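Local coordinates for protein tubulin binding cofactor C (Leishmania major, PDB 5AJ8) that probably acts as a chaperone in tubulin folding and is represented here by its C-terminal domain, at residues 94-97 with 98-101; 117-120 with 121-125. The protein carries 1 engineered substitution. All coordinates share one frame; numbering follows the deposited sequence.

Interaction 1 (94-97 with 98-101)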
loop_
_atom_site.group_PDB
_atom_site.type_symbol
_atom_site.label_atom_id
_atom_site.label_comp_id
_atom_site.label_asym_id
_atom_site.label_seq_id
_atom_site.Cartn_x
_atom_site.Cartn_y
_atom_site.Cartn_z
ATOM N N GLY A 94 -5.846 0.266 6.941
ATOM C CA GLY A 94 -7.136 -0.127 6.418
ATOM C C GLY A 94 -6.940 -1.150 5.311
ATOM O O GLY A 94 -5.798 -1.511 4.970
ATOM N N PRO A 95 -8.052 -1.642 4.759
ATOM C CA PRO A 95 -8.041 -2.608 3.670
ATOM C C PRO A 95 -7.964 -1.987 2.262
ATOM O O PRO A 95 -8.527 -0.902 1.994
ATOM C CB PRO A 95 -9.382 -3.299 3.850
ATOM C CG PRO A 95 -10.291 -2.178 4.270
ATOM C CD PRO A 95 -9.429 -1.347 5.209
ATOM N N TYR A 96 -7.305 -2.722 1.375
ATOM C CA TYR A 96 -7.081 -2.336 -0.034
ATOM C C TYR A 96 -8.398 -2.156 -0.810
ATOM O O TYR A 96 -8.478 -1.379 -1.776
ATOM C CB TYR A 96 -6.229 -3.432 -0.675
ATOM C CG TYR A 96 -5.692 -3.218 -2.067
ATOM C CD1 TYR A 96 -4.848 -2.150 -2.361
ATOM C CD2 TYR A 96 -5.984 -4.120 -3.078
ATOM C CE1 TYR A 96 -4.310 -1.985 -3.616
ATOM C CE2 TYR A 96 -5.453 -3.966 -4.340
ATOM C CZ TYR A 96 -4.617 -2.897 -4.607
ATOM O OH TYR A 96 -4.081 -2.748 -5.858
ATOM N N ARG A 97 -9.420 -2.878 -0.382
ATOM C CA ARG A 97 -10.729 -2.781 -0.991
ATOM C C ARG A 97 -11.319 -1.336 -0.953
ATOM O O ARG A 97 -12.217 -1.031 -1.720
ATOM C CB ARG A 97 -11.697 -3.800 -0.365
ATOM C CG ARG A 97 -12.011 -3.552 1.093
ATOM C CD ARG A 97 -12.950 -4.605 1.669
ATOM N NE ARG A 97 -13.115 -4.399 3.107
ATOM C CZ ARG A 97 -12.527 -5.110 4.077
ATOM N NH1 ARG A 97 -11.729 -6.145 3.801
ATOM N NH2 ARG A 97 -12.762 -4.800 5.359
ATOM N N CYS A 98 -10.800 -0.464 -0.073
ATOM C CA CYS A 98 -11.181 0.957 -0.098
ATOM C C CYS A 98 -10.812 1.647 -1.407
ATOM O O CYS A 98 -11.353 2.707 -1.704
ATOM C CB CYS A 98 -10.548 1.729 1.078
ATOM S SG CYS A 98 -11.169 1.127 2.665
ATOM N N TRP A 99 -9.865 1.103 -2.175
ATOM C CA TRP A 99 -9.634 1.646 -3.509
ATOM C C TRP A 99 -10.665 1.072 -4.479
ATOM O O TRP A 99 -10.370 0.145 -5.236
ATOM C CB TRP A 99 -8.197 1.418 -3.997
ATOM C CG TRP A 99 -7.932 2.059 -5.338
ATOM C CD1 TRP A 99 -8.623 3.100 -5.910
ATOM C CD2 TRP A 99 -6.891 1.733 -6.245
ATOM N NE1 TRP A 99 -8.074 3.431 -7.113
ATOM C CE2 TRP A 99 -7.001 2.610 -7.341
ATOM C CE3 TRP A 99 -5.866 0.778 -6.245
ATOM C CZ2 TRP A 99 -6.133 2.551 -8.425
ATOM C CZ3 TRP A 99 -4.992 0.746 -7.321
ATOM C CH2 TRP A 99 -5.130 1.613 -8.382
ATOM N N VAL A 100 -11.875 1.624 -4.409
ATOM C CA VAL A 100 -12.989 1.223 -5.251
ATOM C C VAL A 100 -12.632 1.417 -6.717
ATOM O O VAL A 100 -13.011 0.611 -7.563
ATOM C CB VAL A 100 -14.288 1.999 -4.913
ATOM C CG1 VAL A 100 -15.427 1.565 -5.833
ATOM C CG2 VAL A 100 -14.707 1.768 -3.455
ATOM N N GLY A 101 -11.873 2.459 -7.029
ATOM C CA GLY A 101 -11.496 2.764 -8.421
ATOM C C GLY A 101 -10.612 1.757 -9.139
ATOM O O GLY A 101 -10.526 1.777 -10.363
#
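Cys98 N donates to Pro95 O at 3.1 Å, and one residue on, Trp99 N donates to Tyr96 O at 2.9 Å. Both bonds span three residues, the spacing of a 3-10 turn, and both are nearly straight at hydrogen, 163° and 160°. The winding does not go on: Trp99 is the centre of an inverse gamma turn, closed by a weak bond from Val100 N to Cys98 O. This bend leads the chain away from strand 91-95, one strand of a parallel sheet in the beta-helix fold of the C-CAP/cofactor C family. Among the side chains, Cys98 SG lies beside the proline ring, 3.8 Å from Pro95 CG. Tyr96 and Trp99 run side by side. With CG of each anti to its own backbone N (chi1 -172° for the tyrosine), the phenol reaches the indole at its edge, Tyr96 OH 3.9 Å from Trp99 CZ3. That hydroxyl is hydrogen-bonded to Cys41 O, while Trp99 NE1 is bonded to Thr166 O, so both buried polar atoms have partners beyond the turn. On the exposed side, the extended chain of Arg97 passes back along Pro95, whose CB lies 3.6 Å above the guanidinium plane, over its centre; NH1 makes a salt bridge with Glu133 and a hydrogen bond with Gln134 OE1.

Interaction 2 (117-120 with 121-125)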
loop_
_atom_site.group_PDB
_atom_site.type_symbol
_atom_site.label_atom_id
_atom_site.label_comp_id
_atom_site.label_asym_id
_atom_site.label_seq_id
_atom_site.Cartn_x
_atom_site.Cartn_y
_atom_site.Cartn_z
ATOM N N ALA A 117 -10.103 -9.314 -4.627
ATOM C CA ALA A 117 -9.513 -10.663 -4.479
ATOM C C ALA A 117 -8.969 -11.175 -5.800
ATOM O O ALA A 117 -7.874 -11.707 -5.833
ATOM C CB ALA A 117 -10.525 -11.658 -3.908
ATOM N N GLU A 118 -9.722 -10.986 -6.883
ATOM C CA GLU A 118 -9.276 -11.393 -8.218
ATOM C C GLU A 118 -8.039 -10.630 -8.659
ATOM O O GLU A 118 -7.093 -11.212 -9.170
ATOM C CB GLU A 118 -10.395 -11.172 -9.255
ATOM C CG GLU A 118 -11.446 -12.268 -9.280
ATOM C CD GLU A 118 -12.651 -11.894 -10.127
ATOM O OE1 GLU A 118 -13.402 -10.976 -9.734
ATOM O OE2 GLU A 118 -12.830 -12.510 -11.198
ATOM N N TRP A 119 -8.061 -9.314 -8.484
ATOM C CA TRP A 119 -6.894 -8.476 -8.804
ATOM C C TRP A 119 -5.645 -8.951 -8.046
ATOM O O TRP A 119 -4.559 -9.107 -8.614
ATOM C CB TRP A 119 -7.150 -7.013 -8.405
ATOM C CG TRP A 119 -7.682 -6.153 -9.477
ATOM C CD1 TRP A 119 -8.985 -5.860 -9.729
ATOM C CD2 TRP A 119 -6.917 -5.456 -10.458
ATOM N NE1 TRP A 119 -9.080 -5.028 -10.818
ATOM C CE2 TRP A 119 -7.822 -4.763 -11.279
ATOM C CE3 TRP A 119 -5.555 -5.377 -10.740
ATOM C CZ2 TRP A 119 -7.406 -3.971 -12.338
ATOM C CZ3 TRP A 119 -5.146 -4.602 -11.794
ATOM C CH2 TRP A 119 -6.059 -3.915 -12.583
ATOM N N VAL A 120 -5.815 -9.172 -6.750
ATOM C CA VAL A 120 -4.701 -9.541 -5.898
ATOM C C VAL A 120 -4.211 -10.964 -6.221
ATOM O O VAL A 120 -3.016 -11.230 -6.167
ATOM C CB VAL A 120 -5.097 -9.396 -4.422
ATOM C CG1 VAL A 120 -4.099 -10.048 -3.505
ATOM C CG2 VAL A 120 -5.256 -7.911 -4.067
ATOM N N SER A 121 -5.133 -11.863 -6.541
ATOM C CA SER A 121 -4.747 -13.230 -6.927
ATOM C C SER A 121 -4.055 -13.232 -8.309
ATOM O O SER A 121 -2.968 -13.780 -8.447
ATOM C CB SER A 121 -5.978 -14.143 -6.954
ATOM O OG SER A 121 -5.684 -15.369 -7.581
ATOM N N ARG A 122 -4.686 -12.606 -9.312
ATOM C CA ARG A 122 -4.228 -12.723 -10.702
ATOM C C ARG A 122 -3.044 -11.800 -11.023
ATOM O O ARG A 122 -2.112 -12.233 -11.671
ATOM C CB ARG A 122 -5.372 -12.470 -11.675
ATOM C CG ARG A 122 -6.624 -13.313 -11.456
ATOM C CD ARG A 122 -6.374 -14.757 -11.798
ATOM N NE ARG A 122 -6.124 -14.911 -13.224
ATOM C CZ ARG A 122 -7.033 -15.276 -14.130
ATOM N NH1 ARG A 122 -8.281 -15.540 -13.774
ATOM N NH2 ARG A 122 -6.689 -15.370 -15.407
ATOM N N VAL A 123 -3.054 -10.553 -10.536
ATOM C CA VAL A 123 -1.956 -9.606 -10.783
ATOM C C VAL A 123 -0.924 -9.658 -9.652
ATOM O O VAL A 123 0.278 -9.662 -9.919
ATOM C CB VAL A 123 -2.491 -8.166 -10.995
ATOM C CG1 VAL A 123 -1.369 -7.193 -11.350
ATOM C CG2 VAL A 123 -3.545 -8.164 -12.092
ATOM N N GLY A 124 -1.389 -9.726 -8.395
ATOM C CA GLY A 124 -0.502 -9.789 -7.237
ATOM C C GLY A 124 0.132 -11.136 -6.948
ATOM O O GLY A 124 1.106 -11.231 -6.187
ATOM N N GLU A 125 -0.437 -12.186 -7.511
ATOM C CA GLU A 125 0.038 -13.549 -7.285
ATOM C C GLU A 125 -0.014 -13.970 -5.813
ATOM O O GLU A 125 0.864 -14.671 -5.338
ATOM C CB GLU A 125 1.447 -13.750 -7.866
ATOM C CG GLU A 125 1.502 -13.563 -9.389
ATOM C CD GLU A 125 2.915 -13.531 -9.962
ATOM O OE1 GLU A 125 3.905 -13.783 -9.236
ATOM O OE2 GLU A 125 3.046 -13.262 -11.163
#
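Trp119 O takes two N-H groups from the following turn, Val123 N at 2.8 Å and Gly124 N at 3.2 Å, and the tightly packed part of this helix end is built around it. The two donors differ in approach: Val123 N is tilted 29° from the carbonyl plane, whereas Gly124 N lies in it. Beside this fork the indole and the valine point the same way, and Val123 CG2 rests obliquely against the ring system, 3.7 Å from Trp119 CE3. The valine torsion explains the touch, since CG1 stands anti to the backbone N (chi1 -176°) and CG2 is the branch directed at the tryptophan. The root of the Arg122 chain is close-packed too, its CG 3.1 Å from Glu118 O. Farther round the buried side, Val120 faces strand 73-79, and the Trp119 ring meets Tyr113 edge-to-face. The short helix 116-122 is thus laid against the parallel beta-helix characteristic of the C-CAP/cofactor C family. Its regular i to i+4 bonds include Ser121 N to Ala117 O and Arg122 N to Glu118 O, each 2.8 Å long. The bond from Gly124 N to Trp119 O spans five residues where these span four, and Glu125, with positive phi, is the first residue to leave helical geometry. Toward solvent the fit is looser. Beyond CG, Arg122 folds at chi2 and chi3 and leads away. In the conformer of Glu118 described here, one of two, its carboxylate does not touch the Arg122 guanidinium, and OE1 is hydrogen-bonded to Thr115 OG1. Glu125 also points outward, with Lys27 as a long, weak ion partner.

How the interactions relate
Interactions 1 and 2 follow one another along the chain, the first at and just beyond strand 91-95 and the second in helix 116-122, the next helix. Their centres lie 14 Å apart, yet they meet directly: Tyr96 CE2 packs against Val120 CG2 at 4.0 Å. Two further residues join them from outside. Trp78 of strand 73-79 touches both Tyr96 and Val120, and Leu102 touches both Tyr96 and Trp119. His116, the first residue of the helix, is also hydrogen-bonded through NE2 to Trp99 O. The turn at 94-101 and the helix end at 117-125 therefore share one packed region beside the strands.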